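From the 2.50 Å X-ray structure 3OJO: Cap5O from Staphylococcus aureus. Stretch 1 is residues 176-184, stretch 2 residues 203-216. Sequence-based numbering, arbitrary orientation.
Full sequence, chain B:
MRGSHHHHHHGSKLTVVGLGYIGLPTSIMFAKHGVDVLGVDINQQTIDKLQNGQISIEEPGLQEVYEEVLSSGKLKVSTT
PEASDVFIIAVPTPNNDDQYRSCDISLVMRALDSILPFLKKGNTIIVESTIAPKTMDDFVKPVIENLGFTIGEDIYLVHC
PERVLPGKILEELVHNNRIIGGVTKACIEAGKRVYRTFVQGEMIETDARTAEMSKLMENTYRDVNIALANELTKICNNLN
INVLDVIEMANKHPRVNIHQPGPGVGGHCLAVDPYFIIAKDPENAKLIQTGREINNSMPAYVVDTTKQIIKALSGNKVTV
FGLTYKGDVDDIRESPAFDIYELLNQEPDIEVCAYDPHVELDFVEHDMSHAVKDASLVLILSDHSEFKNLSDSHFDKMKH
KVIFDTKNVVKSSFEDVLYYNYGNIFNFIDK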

# COMPACT_ATOMS: atom_id res chain seq x y z
N ASN B 176 -20.24 1.82 16.37
CA ASN B 176 -18.92 2.09 15.81
C ASN B 176 -18.05 2.83 16.80
O ASN B 176 -18.53 3.72 17.52
CB ASN B 176 -19.02 2.97 14.55
CG ASN B 176 -19.13 2.25 13.24
OD1 ASN B 176 -19.42 1.05 13.17
ND2 ASN B 176 -18.91 2.99 12.17
N ASN B 177 -16.74 2.53 16.76
CA ASN B 177 -15.72 3.25 17.51
C ASN B 177 -15.60 4.62 16.85
O ASN B 177 -15.78 4.76 15.64
CB ASN B 177 -14.39 2.51 17.49
CG ASN B 177 -14.38 1.20 18.22
OD1 ASN B 177 -15.34 0.80 18.89
ND2 ASN B 177 -13.27 0.49 18.12
N ARG B 178 -15.39 5.63 17.65
CA ARG B 178 -15.43 7.00 17.20
C ARG B 178 -14.16 7.74 17.55
O ARG B 178 -13.67 7.62 18.68
CB ARG B 178 -16.63 7.64 17.90
CG ARG B 178 -17.26 8.75 17.13
CD ARG B 178 -18.58 9.15 17.74
NE ARG B 178 -19.70 8.47 17.08
CZ ARG B 178 -20.27 8.90 15.97
NH1 ARG B 178 -19.82 9.99 15.36
NH2 ARG B 178 -21.30 8.23 15.45
N ILE B 179 -13.65 8.53 16.61
CA ILE B 179 -12.49 9.37 16.82
C ILE B 179 -12.98 10.77 17.25
O ILE B 179 -13.77 11.39 16.53
CB ILE B 179 -11.57 9.40 15.57
CG1 ILE B 179 -10.97 8.01 15.29
CG2 ILE B 179 -10.49 10.48 15.70
CD1 ILE B 179 -10.29 7.88 14.00
N ILE B 180 -12.53 11.24 18.44
CA ILE B 180 -12.86 12.56 18.97
C ILE B 180 -11.57 13.36 18.89
O ILE B 180 -10.68 13.15 19.71
CB ILE B 180 -13.44 12.51 20.43
CG1 ILE B 180 -14.56 11.43 20.65
CG2 ILE B 180 -13.82 13.91 20.98
CD1 ILE B 180 -15.89 11.64 19.97
N GLY B 181 -11.48 14.23 17.88
CA GLY B 181 -10.33 15.09 17.66
C GLY B 181 -10.57 16.51 18.13
O GLY B 181 -11.12 17.32 17.38
N GLY B 182 -10.17 16.81 19.37
CA GLY B 182 -10.31 18.14 19.95
C GLY B 182 -9.12 19.04 19.66
O GLY B 182 -7.99 18.55 19.52
N VAL B 183 -9.36 20.36 19.57
CA VAL B 183 -8.29 21.34 19.33
C VAL B 183 -7.46 21.45 20.61
O VAL B 183 -6.24 21.62 20.54
CB VAL B 183 -8.85 22.70 18.83
CG1 VAL B 183 -7.74 23.75 18.68
CG2 VAL B 183 -9.57 22.53 17.51
N THR B 184 -8.13 21.32 21.77
CA THR B 184 -7.55 21.32 23.12
C THR B 184 -8.06 20.06 23.83
O THR B 184 -8.97 19.39 23.33
CB THR B 184 -7.95 22.59 23.91
OG1 THR B 184 -9.34 22.54 24.28
CG2 THR B 184 -7.62 23.90 23.18
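Stretch 2 203-216: MIETDARTAEMSKL

Stretch 2 begins as a strand, residues 203-207, and turns into a helix from Ala208 onward. The strand lies parallel to strand 178-182. Their axes approach to 4.5 Å and cross at -28°. Register pairs Arg178 with Met203, Ile179 with Ile204, Ile180 with Glu205, Gly181 with Thr206 and Gly182 with Asp207. Backbone hydrogen bonds alternate in direction along the ladder. Ile204 N donates to Arg178 O (2.7 Å), Ile180 N to Ile204 O (2.8 Å), Thr206 N to Ile180 O (3.1 Å) and Gly182 N to Thr206 O (3.1 Å). Ala208 N to Gly182 O (2.9 Å) extends the ladder into the first helical residue. Asp207 is the N-cap; its OD1 accepts a weak bond from Thr210 N (3.3 Å). The helix then runs back at 133° to strand 178-182, with axes 6.4 Å apart at closest.

Ile179, Ile204 and Thr206 share one sheet face; the helix packs against it at Ile179. Ile179 CG2 meets Ala211 CB at 3.6 Å and Thr206 CG2 at 3.7 Å. Ile179 CD1 reaches Lys215 CE at 3.8 Å. Gly181 leaves room for the helix: a CB there would lie 2.5 Å from Ala211 CB, a clash. On the other face, Ile180 CD1 packs against Met203 SD at 4.0 Å.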

# COMPACT_ATOMS: atom_id res chain seq x y z
N MET B 203 -14.62 5.42 22.24
CA MET B 203 -14.33 6.78 21.84
C MET B 203 -12.84 7.02 21.98
O MET B 203 -12.30 7.03 23.08
CB MET B 203 -15.16 7.79 22.64
CG MET B 203 -16.63 7.66 22.38
SD MET B 203 -17.46 9.20 22.75
CE MET B 203 -18.89 8.57 23.55
N ILE B 204 -12.17 7.11 20.83
CA ILE B 204 -10.73 7.32 20.74
C ILE B 204 -10.47 8.82 20.88
O ILE B 204 -11.04 9.63 20.14
CB ILE B 204 -10.13 6.68 19.44
CG1 ILE B 204 -10.28 5.14 19.41
CG2 ILE B 204 -8.66 7.00 19.28
CD1 ILE B 204 -11.57 4.63 18.92
N GLU B 205 -9.67 9.18 21.88
CA GLU B 205 -9.33 10.56 22.19
C GLU B 205 -8.03 10.92 21.54
O GLU B 205 -7.03 10.22 21.70
CB GLU B 205 -9.20 10.77 23.71
CG GLU B 205 -10.49 10.51 24.48
CD GLU B 205 -10.31 10.57 25.98
OE1 GLU B 205 -9.42 11.31 26.45
OE2 GLU B 205 -11.06 9.85 26.69
N THR B 206 -8.03 12.05 20.82
CA THR B 206 -6.85 12.56 20.12
C THR B 206 -7.05 14.03 19.80
O THR B 206 -8.10 14.56 20.12
CB THR B 206 -6.50 11.69 18.88
OG1 THR B 206 -5.35 12.25 18.28
CG2 THR B 206 -7.64 11.59 17.85
N ASP B 207 -6.05 14.69 19.21
CA ASP B 207 -6.21 16.08 18.80
C ASP B 207 -6.77 16.15 17.35
O ASP B 207 -6.70 15.17 16.60
CB ASP B 207 -4.91 16.89 18.99
CG ASP B 207 -3.73 16.48 18.11
OD1 ASP B 207 -3.84 15.44 17.41
OD2 ASP B 207 -2.74 17.25 18.05
N ALA B 208 -7.38 17.29 17.01
CA ALA B 208 -8.03 17.55 15.74
C ALA B 208 -7.17 17.21 14.51
O ALA B 208 -7.66 16.52 13.62
CB ALA B 208 -8.54 18.98 15.69
N ARG B 209 -5.89 17.62 14.50
CA ARG B 209 -4.97 17.34 13.39
C ARG B 209 -4.73 15.84 13.16
O ARG B 209 -4.61 15.43 12.01
CB ARG B 209 -3.65 18.15 13.53
CG ARG B 209 -2.71 17.70 14.69
CD ARG B 209 -1.54 18.64 14.85
NE ARG B 209 -1.94 19.93 15.42
CZ ARG B 209 -1.23 21.06 15.34
NH1 ARG B 209 -0.06 21.07 14.71
NH2 ARG B 209 -1.68 22.18 15.87
N THR B 210 -4.68 15.03 14.23
CA THR B 210 -4.48 13.58 14.17
C THR B 210 -5.73 12.91 13.60
O THR B 210 -5.60 12.00 12.79
CB THR B 210 -4.02 13.02 15.52
OG1 THR B 210 -2.78 13.64 15.86
CG2 THR B 210 -3.82 11.48 15.50
N ALA B 211 -6.92 13.38 14.01
CA ALA B 211 -8.21 12.89 13.54
C ALA B 211 -8.37 13.16 12.03
O ALA B 211 -8.89 12.31 11.29
CB ALA B 211 -9.34 13.58 14.32
N GLU B 212 -7.99 14.38 11.59
CA GLU B 212 -8.06 14.78 10.19
C GLU B 212 -7.12 13.89 9.34
O GLU B 212 -7.59 13.25 8.41
CB GLU B 212 -7.72 16.27 10.02
CG GLU B 212 -8.64 17.23 10.75
CD GLU B 212 -8.14 18.66 10.88
OE1 GLU B 212 -6.92 18.87 11.03
OE2 GLU B 212 -8.99 19.58 10.88
N MET B 213 -5.82 13.87 9.66
CA MET B 213 -4.75 13.16 8.98
C MET B 213 -5.00 11.66 8.84
O MET B 213 -4.79 11.09 7.77
CB MET B 213 -3.40 13.45 9.67
CG MET B 213 -2.17 13.20 8.79
SD MET B 213 -2.36 13.65 7.03
CE MET B 213 -1.33 15.14 6.90
N SER B 214 -5.47 11.04 9.92
CA SER B 214 -5.78 9.63 10.03
C SER B 214 -6.83 9.18 9.01
O SER B 214 -6.69 8.13 8.38
CB SER B 214 -6.23 9.31 11.46
OG SER B 214 -7.13 8.21 11.53
N LYS B 215 -7.91 9.94 8.90
CA LYS B 215 -9.01 9.56 8.02
C LYS B 215 -8.66 9.68 6.56
O LYS B 215 -9.11 8.89 5.73
CB LYS B 215 -10.30 10.31 8.41
CG LYS B 215 -10.98 9.64 9.59
CD LYS B 215 -11.54 8.24 9.26
CE LYS B 215 -11.67 7.36 10.48
NZ LYS B 215 -13.10 7.07 10.80
N LEU B 216 -7.80 10.62 6.27
CA LEU B 216 -7.32 10.89 4.95
C LEU B 216 -6.22 9.91 4.53
O LEU B 216 -6.15 9.58 3.34
CB LEU B 216 -6.94 12.37 4.81
CG LEU B 216 -8.14 13.36 4.91
CD1 LEU B 216 -7.76 14.74 4.38
CD2 LEU B 216 -9.37 12.86 4.13